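Long-range contact in Emp47p (Saccharomyces cerevisiae, PDB 2A71), which takes part in the secretion of glycoproteins, is required for exit of Emp46p from the endoplasmic reticulum, and contributes to nuclear architecture and gene silencing: residues R160-L165 and K172-N177. Numbering follows the deposited sequence.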
loop_
_atom_site.group_PDB
_atom_site.type_symbol
_atom_site.label_atom_id
_atom_site.label_comp_id
_atom_site.label_asym_id
_atom_site.label_seq_id
_atom_site.Cartn_x
_atom_site.Cartn_y
_atom_site.Cartn_z
ATOM N N ARG A 160 9.385 3.566 0.056
ATOM C CA ARG A 160 9.585 4.861 -0.557
ATOM C C ARG A 160 9.332 4.715 -2.047
ATOM O O ARG A 160 10.039 4.015 -2.746
ATOM C CB ARG A 160 11.023 5.326 -0.278
ATOM C CG ARG A 160 11.351 6.766 -0.672
ATOM C CD ARG A 160 12.460 7.397 0.176
ATOM N NE ARG A 160 12.662 8.812 -0.134
ATOM C CZ ARG A 160 13.322 9.275 -1.201
ATOM N NH1 ARG A 160 13.864 8.435 -2.087
ATOM N NH2 ARG A 160 13.437 10.596 -1.389
ATOM N N VAL A 161 8.301 5.376 -2.524
ATOM C CA VAL A 161 7.910 5.282 -3.918
ATOM C C VAL A 161 8.205 6.618 -4.568
ATOM O O VAL A 161 7.661 7.656 -4.205
ATOM C CB VAL A 161 6.424 4.959 -4.035
ATOM C CG1 VAL A 161 5.983 4.892 -5.514
ATOM C CG2 VAL A 161 6.119 3.648 -3.317
ATOM N N THR A 162 9.101 6.596 -5.525
ATOM C CA THR A 162 9.504 7.829 -6.159
ATOM C C THR A 162 9.148 7.738 -7.631
ATOM O O THR A 162 9.312 6.697 -8.245
ATOM C CB THR A 162 11.001 8.106 -5.926
ATOM O OG1 THR A 162 11.758 7.588 -7.009
ATOM C CG2 THR A 162 11.529 7.319 -4.738
ATOM N N TYR A 163 8.628 8.822 -8.176
ATOM C CA TYR A 163 8.226 8.865 -9.570
ATOM C C TYR A 163 8.858 10.111 -10.115
ATOM O O TYR A 163 8.518 11.200 -9.673
ATOM C CB TYR A 163 6.699 8.935 -9.677
ATOM C CG TYR A 163 6.129 8.888 -11.077
ATOM C CD1 TYR A 163 6.415 7.846 -11.936
ATOM C CD2 TYR A 163 5.261 9.890 -11.522
ATOM C CE1 TYR A 163 5.866 7.813 -13.243
ATOM C CE2 TYR A 163 4.714 9.870 -12.814
ATOM C CZ TYR A 163 5.016 8.828 -13.676
ATOM O OH TYR A 163 4.468 8.821 -14.949
ATOM N N ASP A 164 9.794 9.939 -11.048
ATOM C CA ASP A 164 10.652 11.017 -11.537
ATOM C C ASP A 164 10.296 11.230 -12.986
ATOM O O ASP A 164 10.930 10.659 -13.866
ATOM C CB ASP A 164 12.136 10.628 -11.373
ATOM C CG ASP A 164 13.110 11.791 -11.604
ATOM O OD1 ASP A 164 12.700 12.928 -11.913
ATOM O OD2 ASP A 164 14.343 11.634 -11.507
ATOM N N LEU A 165 9.250 12.026 -13.212
ATOM C CA LEU A 165 8.783 12.413 -14.556
ATOM C C LEU A 165 9.882 12.994 -15.470
ATOM O O LEU A 165 9.953 12.642 -16.651
ATOM C CB LEU A 165 7.627 13.421 -14.442
ATOM C CG LEU A 165 6.533 13.383 -15.516
ATOM C CD1 LEU A 165 6.951 14.093 -16.820
ATOM C CD2 LEU A 165 6.102 11.961 -15.800
ATOM N N LYS A 172 10.856 4.047 -9.046
ATOM C CA LYS A 172 11.792 3.346 -8.162
ATOM C C LYS A 172 11.106 3.208 -6.810
ATOM O O LYS A 172 10.663 4.196 -6.248
ATOM C CB LYS A 172 13.145 4.106 -8.054
ATOM C CG LYS A 172 13.924 3.896 -6.733
ATOM C CD LYS A 172 15.453 4.169 -6.835
ATOM C CE LYS A 172 15.852 5.676 -6.813
ATOM N NZ LYS A 172 16.628 6.105 -8.057
ATOM N N VAL A 173 11.004 1.974 -6.332
ATOM C CA VAL A 173 10.498 1.633 -5.007
ATOM C C VAL A 173 11.670 1.280 -4.104
ATOM O O VAL A 173 12.554 0.595 -4.541
ATOM C CB VAL A 173 9.529 0.413 -5.108
ATOM C CG1 VAL A 173 9.039 -0.026 -3.753
ATOM C CG2 VAL A 173 8.343 0.773 -5.987
ATOM N N GLN A 174 11.664 1.706 -2.844
ATOM C CA GLN A 174 12.711 1.300 -1.888
ATOM C C GLN A 174 12.184 0.848 -0.515
ATOM O O GLN A 174 11.284 1.438 0.045
ATOM C CB GLN A 174 13.694 2.446 -1.639
ATOM C CG GLN A 174 14.489 2.951 -2.849
ATOM C CD GLN A 174 15.119 4.321 -2.559
ATOM O OE1 GLN A 174 14.438 5.225 -2.060
ATOM N NE2 GLN A 174 16.416 4.457 -2.826
ATOM N N VAL A 175 12.797 -0.180 0.045
ATOM C CA VAL A 175 12.472 -0.638 1.397
ATOM C C VAL A 175 13.638 -0.286 2.324
ATOM O O VAL A 175 14.706 -0.838 2.195
ATOM C CB VAL A 175 12.254 -2.173 1.416
ATOM C CG1 VAL A 175 11.901 -2.659 2.815
ATOM C CG2 VAL A 175 11.194 -2.581 0.395
ATOM N N ASP A 176 13.437 0.639 3.247
ATOM C CA ASP A 176 14.511 1.065 4.168
ATOM C C ASP A 176 15.758 1.618 3.433
ATOM O O ASP A 176 16.889 1.202 3.708
ATOM C CB ASP A 176 14.918 -0.090 5.118
ATOM C CG ASP A 176 13.760 -0.615 5.957
ATOM O OD1 ASP A 176 12.946 0.215 6.411
ATOM O OD2 ASP A 176 13.609 -1.837 6.221
ATOM N N ASN A 177 15.537 2.546 2.501
ATOM C CA ASN A 177 16.592 3.057 1.607
ATOM C C ASN A 177 17.375 1.961 0.849
ATOM O O ASN A 177 18.448 2.231 0.320
ATOM C CB ASN A 177 17.579 3.971 2.369
ATOM C CG ASN A 177 16.910 5.230 2.955
ATOM O OD1 ASN A 177 15.994 5.827 2.358
ATOM N ND2 ASN A 177 17.374 5.633 4.137
#
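Arg-160 and Gln-174 face each other as a hydrogen-bonded pair of the antiparallel hairpin made by strands 157-164 and 170-175. Their backbones are joined in both directions, Arg-160 N to Gln-174 O at 2.9 Å and Gln-174 N to Arg-160 O at 2.8 Å, and their side chains share one face. With CG anti to the backbone N (chi1 -171°) and an extended chain, Arg-160 passes its CG and CD along Gln-174 OE1, and Arg-160 NH1 donates a long hydrogen bond, 3.3 Å, to that oxygen, fairly straight (156° at the hydrogen). The oxygen lies at the guanidinium's edge, in its plane, whereas the donor is tilted from the amide carbonyl plane. A long, flat cation suits this place because it offers several N-H groups: NE makes a salt bridge to Glu-66 of neighbouring strand 63-72, while NH1 serves Gln-174, whose neutral amide supplies an acceptor.

Two residues on, Thr-162 N donates to Lys-172 O at 3.0 Å, and Lys-172 N returns a bond of 3.2 Å to Thr-162 O. Thr-162 OG1 lies 3.9 Å from Lys-172 CB; the lysine's aliphatic root packs here while its amine leads away. Between these, Val-161 and Val-173 form the non-hydrogen-bonded pair, their backbones bonding to the flanking strands and their buried, beta-branched side chains turned to the other face. The face of Arg-160, Lys-172 and Gln-174 is thus polar and partly exposed, with Thr-162 buried among them, and Arg-160 links side chains of three successive strands in this legume-lectin-like sheet.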